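Local coordinates for penicillin-binding protein activator LpoA (PDB 6DR3), which regulates peptidoglycan synthesis as an outer-membrane lipoprotein, stimulating the transpeptidase of penicillin-binding protein 1A, and is represented here by LpoA's own TPR-like amino-terminal domain, at residues A76-K80 / A89-L93; Q103-A107 / Q132-L136. The contacts are given in a common frame with arbitrary orientation. Numbering follows the deposited sequence.

Interaction 1: A76-K80 / A89-L93; sequences AVEIK and AQNLL
Two helical segments run antiparallel here: 76-80, within helix 66-82, and 89-93, the end of helix 86-93. Their axes approach to 9.0 Å with 165° between N-to-C directions (signed crossing angle -165°), and the closest CA atoms are those of Val-77 and Ala-89, 5.1 Å apart. The bonds Lys-80 N to Ala-76 O (3.1 Å) and Leu-93 N to Ala-89 O (2.8 Å) fix one helical turn on each side. Ala-76 starts the contact, its CB 4.0 Å from Leu-92 CD1. Val-77, chi1 t, is the central residue: CG2 lies 3.7 Å from Leu-92 CB, while CG1 sits 3.6 Å from Leu-93 CG and 4.3 Å from Ala-89 CB. Glu-78 points away and forms a salt bridge with Arg-108 of helix 103-117; Ile-79 packs instead on helices 30-47 and 50-58. One turn beyond Ala-76, Lys-80 lays its aliphatic chain (chi1 m, chi2 and chi3 t) over the partner, with CD 3.5 Å from Leu-92 CD1. Leu-92 (mt) thus reaches between Ala-76, Val-77 and Lys-80. The small Ala-89 lets the backbones come close. Such apolar packing of sequence-adjacent antiparallel helices joined by a short turn is consistent with the helical hairpin of a TPR-like repeat.

Interaction 2: Q103-A107 / Q132-L136; sequences QNQQA and QEPLL
Segment 103-107 is the first turn and a bit of helix 103-117, closed by Ala-107 N to Gln-103 O at 2.7 Å. Segment 132-136 is the turn leaving helix 123-132: residues 133-135 are 3-10, with Leu-135 N 2.8 Å from Gln-132 O and Leu-136 N 3.1 Å from Glu-133 O, and Leu-136 then opens to an extended phi/psi of -96/145. The nearest CA atoms, 5.5 Å apart, belong to Ala-107 and Gln-132. The start of one helix therefore meets the end of the next, as in the antiparallel helix pairs of a TPR-like array, where the turn after helix 123-132 leads on to helix 138-153. Leu-135 (mt) points its CB at the helix and fits against its first turn: CD1 is 3.5 Å from both Gln-106 CB and Ala-107 N, and CB is 4.1 Å from Ala-107 CB. Gln-103, extended with chi1 and chi2 t, flanks this leucine, OE1 3.8 Å from Leu-135 CA. The amide of Gln-106 turns back to Leu-101 O. Gln-132, also tt, donates from NE2 to Ala-107 O (3.0 Å, N-H...O angle 169°); the same NE2 is hydrogen-bonded to Gln-111 OE1, and Gln-132 OE1 accepts from Asn-144 ND2 of helix 138-153.

How the interactions relate
Interaction 1 closes before interaction 2 opens along the chain; their centres lie about 18 Å apart and their nearest atoms about 7 Å, so the two do not touch. Helix 103-117 connects them: its first turn forms one side of interaction 2, while farther along it Tyr-109 and Ala-112 pack on Leu-93, and Ala-112 also on Val-77, of interaction 1. The pair 76-80/89-93 is partly buried, half of its touching residues being buried, and meets through apolar side chains and the methylenes of a lysine. The pair 103-107/132-136 lies at the surface although nearer the centre of the chain. There Gln-103, Gln-106 and Ala-107 line one leucine, and a glutamine side chain adds a hydrogen bond to a backbone carbonyl.

Interaction 1: A76-K80 / A89-L93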
loop_
_atom_site.group_PDB
_atom_site.type_symbol
_atom_site.label_atom_id
_atom_site.label_comp_id
_atom_site.label_asym_id
_atom_site.label_seq_id
_atom_site.Cartn_x
_atom_site.Cartn_y
_atom_site.Cartn_z
ATOM N N ALA A 76 6.243 0.535 -14.368
ATOM C CA ALA A 76 7.668 0.847 -14.384
ATOM C C ALA A 76 8.222 0.958 -12.970
ATOM O O ALA A 76 9.350 0.526 -12.702
ATOM C CB ALA A 76 7.912 2.143 -15.157
ATOM N N VAL A 77 7.449 1.543 -12.052
ATOM C CA VAL A 77 7.890 1.656 -10.664
ATOM C C VAL A 77 7.987 0.276 -10.026
ATOM O O VAL A 77 8.984 -0.060 -9.377
ATOM C CB VAL A 77 6.940 2.573 -9.871
ATOM C CG1 VAL A 77 7.337 2.618 -8.398
ATOM C CG2 VAL A 77 6.928 3.973 -10.468
ATOM N N GLU A 78 6.942 -0.538 -10.191
ATOM C CA GLU A 78 6.929 -1.861 -9.577
ATOM C C GLU A 78 8.078 -2.716 -10.092
ATOM O O GLU A 78 8.669 -3.496 -9.337
ATOM C CB GLU A 78 5.583 -2.539 -9.840
ATOM C CG GLU A 78 4.398 -1.763 -9.277
ATOM C CD GLU A 78 3.062 -2.437 -9.549
ATOM O OE1 GLU A 78 2.924 -3.089 -10.604
ATOM O OE2 GLU A 78 2.148 -2.316 -8.703
ATOM N N ILE A 79 8.419 -2.578 -11.376
ATOM C CA ILE A 79 9.535 -3.335 -11.936
ATOM C C ILE A 79 10.847 -2.903 -11.291
ATOM O O ILE A 79 11.659 -3.738 -10.876
ATOM C CB ILE A 79 9.568 -3.180 -13.469
ATOM C CG1 ILE A 79 8.405 -3.958 -14.091
ATOM C CG2 ILE A 79 10.905 -3.663 -14.048
ATOM C CD1 ILE A 79 8.218 -3.730 -15.583
ATOM N N LYS A 80 11.074 -1.592 -11.185
ATOM C CA LYS A 80 12.326 -1.112 -10.607
ATOM C C LYS A 80 12.455 -1.523 -9.145
ATOM O O LYS A 80 13.557 -1.823 -8.673
ATOM C CB LYS A 80 12.430 0.404 -10.756
ATOM C CG LYS A 80 12.732 0.838 -12.179
ATOM C CD LYS A 80 13.159 2.290 -12.260
ATOM C CE LYS A 80 13.463 2.685 -13.697
ATOM N NZ LYS A 80 14.565 1.869 -14.281
ATOM N N ALA A 89 13.231 3.847 -8.597
ATOM C CA ALA A 89 11.814 3.821 -8.243
ATOM C C ALA A 89 11.384 5.143 -7.620
ATOM O O ALA A 89 10.356 5.715 -8.001
ATOM C CB ALA A 89 11.536 2.659 -7.290
ATOM N N GLN A 90 12.161 5.646 -6.658
ATOM C CA GLN A 90 11.854 6.936 -6.050
ATOM C C GLN A 90 11.775 8.036 -7.101
ATOM O O GLN A 90 10.885 8.892 -7.051
ATOM C CB GLN A 90 12.907 7.283 -4.997
ATOM C CG GLN A 90 12.926 6.358 -3.789
ATOM C CD GLN A 90 11.798 6.642 -2.813
ATOM O OE1 GLN A 90 10.723 7.097 -3.201
ATOM N NE2 GLN A 90 12.045 6.379 -1.535
ATOM N N ASN A 91 12.702 8.030 -8.061
ATOM C CA ASN A 91 12.703 9.061 -9.096
ATOM C C ASN A 91 11.424 9.015 -9.922
ATOM O O ASN A 91 10.850 10.061 -10.248
ATOM C CB ASN A 91 13.926 8.898 -9.999
ATOM C CG ASN A 91 15.230 9.135 -9.264
ATOM O OD1 ASN A 91 15.274 9.855 -8.266
ATOM N ND2 ASN A 91 16.306 8.530 -9.758
ATOM N N LEU A 92 10.964 7.813 -10.276
ATOM C CA LEU A 92 9.738 7.695 -11.060
ATOM C C LEU A 92 8.516 8.057 -10.226
ATOM O O LEU A 92 7.611 8.747 -10.710
ATOM C CB LEU A 92 9.605 6.277 -11.617
ATOM C CG LEU A 92 10.681 5.822 -12.605
ATOM C CD1 LEU A 92 10.421 4.390 -13.046
ATOM C CD2 LEU A 92 10.755 6.742 -13.817
ATOM N N LEU A 93 8.469 7.600 -8.971
ATOM C CA LEU A 93 7.341 7.924 -8.104
ATOM C C LEU A 93 7.168 9.431 -7.958
ATOM O O LEU A 93 6.039 9.934 -7.940
ATOM C CB LEU A 93 7.531 7.275 -6.732
ATOM C CG LEU A 93 7.157 5.795 -6.620
ATOM C CD1 LEU A 93 7.710 5.196 -5.335
ATOM C CD2 LEU A 93 5.648 5.620 -6.676
#

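Interaction 2: Q103-A107 / Q132-L136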
loop_
_atom_site.group_PDB
_atom_site.type_symbol
_atom_site.label_atom_id
_atom_site.label_comp_id
_atom_site.label_asym_id
_atom_site.label_seq_id
_atom_site.Cartn_x
_atom_site.Cartn_y
_atom_site.Cartn_z
ATOM N N GLN A 103 -8.490 4.167 -7.904
ATOM C CA GLN A 103 -8.268 3.680 -6.544
ATOM C C GLN A 103 -7.267 2.531 -6.521
ATOM O O GLN A 103 -6.274 2.575 -5.787
ATOM C CB GLN A 103 -9.590 3.248 -5.908
ATOM C CG GLN A 103 -9.420 2.715 -4.487
ATOM C CD GLN A 103 -10.736 2.522 -3.762
ATOM O OE1 GLN A 103 -11.049 3.243 -2.814
ATOM N NE2 GLN A 103 -11.511 1.535 -4.197
ATOM N N ASN A 104 -7.523 1.479 -7.307
ATOM C CA ASN A 104 -6.584 0.363 -7.371
ATOM C C ASN A 104 -5.174 0.848 -7.675
ATOM O O ASN A 104 -4.202 0.370 -7.080
ATOM C CB ASN A 104 -7.034 -0.648 -8.427
ATOM C CG ASN A 104 -5.929 -1.626 -8.805
ATOM O OD1 ASN A 104 -5.306 -1.502 -9.863
ATOM N ND2 ASN A 104 -5.677 -2.599 -7.933
ATOM N N GLN A 105 -5.043 1.800 -8.604
ATOM C CA GLN A 105 -3.728 2.345 -8.929
ATOM C C GLN A 105 -3.168 3.158 -7.768
ATOM O O GLN A 105 -1.970 3.077 -7.469
ATOM C CB GLN A 105 -3.815 3.202 -10.192
ATOM C CG GLN A 105 -3.963 2.402 -11.474
ATOM C CD GLN A 105 -4.000 3.282 -12.710
ATOM O OE1 GLN A 105 -4.543 4.384 -12.685
ATOM N NE2 GLN A 105 -3.415 2.798 -13.797
ATOM N N GLN A 106 -4.015 3.945 -7.102
ATOM C CA GLN A 106 -3.560 4.694 -5.934
ATOM C C GLN A 106 -3.074 3.756 -4.838
ATOM O O GLN A 106 -2.046 4.015 -4.199
ATOM C CB GLN A 106 -4.683 5.589 -5.411
ATOM C CG GLN A 106 -5.047 6.729 -6.345
ATOM C CD GLN A 106 -6.199 7.564 -5.827
ATOM O OE1 GLN A 106 -6.520 7.534 -4.639
ATOM N NE2 GLN A 106 -6.832 8.315 -6.720
ATOM N N ALA A 107 -3.798 2.661 -4.602
ATOM C CA ALA A 107 -3.359 1.695 -3.601
ATOM C C ALA A 107 -1.989 1.129 -3.955
ATOM O O ALA A 107 -1.141 0.939 -3.074
ATOM C CB ALA A 107 -4.386 0.570 -3.467
ATOM N N GLN A 132 -2.897 4.983 2.193
ATOM C CA GLN A 132 -3.334 3.776 1.500
ATOM C C GLN A 132 -4.523 3.111 2.182
ATOM O O GLN A 132 -5.375 2.532 1.500
ATOM C CB GLN A 132 -2.180 2.779 1.413
ATOM C CG GLN A 132 -2.470 1.550 0.553
ATOM C CD GLN A 132 -1.500 0.415 0.822
ATOM O OE1 GLN A 132 -1.289 0.028 1.972
ATOM N NE2 GLN A 132 -0.903 -0.122 -0.238
ATOM N N GLU A 133 -4.595 3.176 3.510
ATOM C CA GLU A 133 -5.585 2.396 4.248
ATOM C C GLU A 133 -7.012 2.592 3.750
ATOM O O GLU A 133 -7.729 1.586 3.611
ATOM C CB GLU A 133 -5.476 2.725 5.744
ATOM C CG GLU A 133 -6.477 1.990 6.629
ATOM C CD GLU A 133 -7.852 2.639 6.639
ATOM O OE1 GLU A 133 -7.929 3.878 6.499
ATOM O OE2 GLU A 133 -8.854 1.909 6.779
ATOM N N PRO A 134 -7.492 3.808 3.474
ATOM C CA PRO A 134 -8.880 3.947 3.002
ATOM C C PRO A 134 -9.138 3.266 1.669
ATOM O O PRO A 134 -10.300 3.006 1.335
ATOM C CB PRO A 134 -9.072 5.468 2.898
ATOM C CG PRO A 134 -7.968 6.067 3.705
ATOM C CD PRO A 134 -6.826 5.114 3.603
ATOM N N LEU A 135 -8.095 2.971 0.895
ATOM C CA LEU A 135 -8.250 2.355 -0.416
ATOM C C LEU A 135 -8.320 0.834 -0.360
ATOM O O LEU A 135 -8.647 0.209 -1.375
ATOM C CB LEU A 135 -7.087 2.768 -1.325
ATOM C CG LEU A 135 -6.686 4.247 -1.290
ATOM C CD1 LEU A 135 -5.466 4.496 -2.166
ATOM C CD2 LEU A 135 -7.841 5.140 -1.716
ATOM N N LEU A 136 -8.036 0.227 0.788
ATOM C CA LEU A 136 -7.908 -1.219 0.900
ATOM C C LEU A 136 -9.217 -1.843 1.367
ATOM O O LEU A 136 -9.945 -1.258 2.174
ATOM C CB LEU A 136 -6.790 -1.587 1.881
ATOM C CG LEU A 136 -5.398 -1.043 1.561
ATOM C CD1 LEU A 136 -4.448 -1.316 2.721
ATOM C CD2 LEU A 136 -4.869 -1.655 0.275
#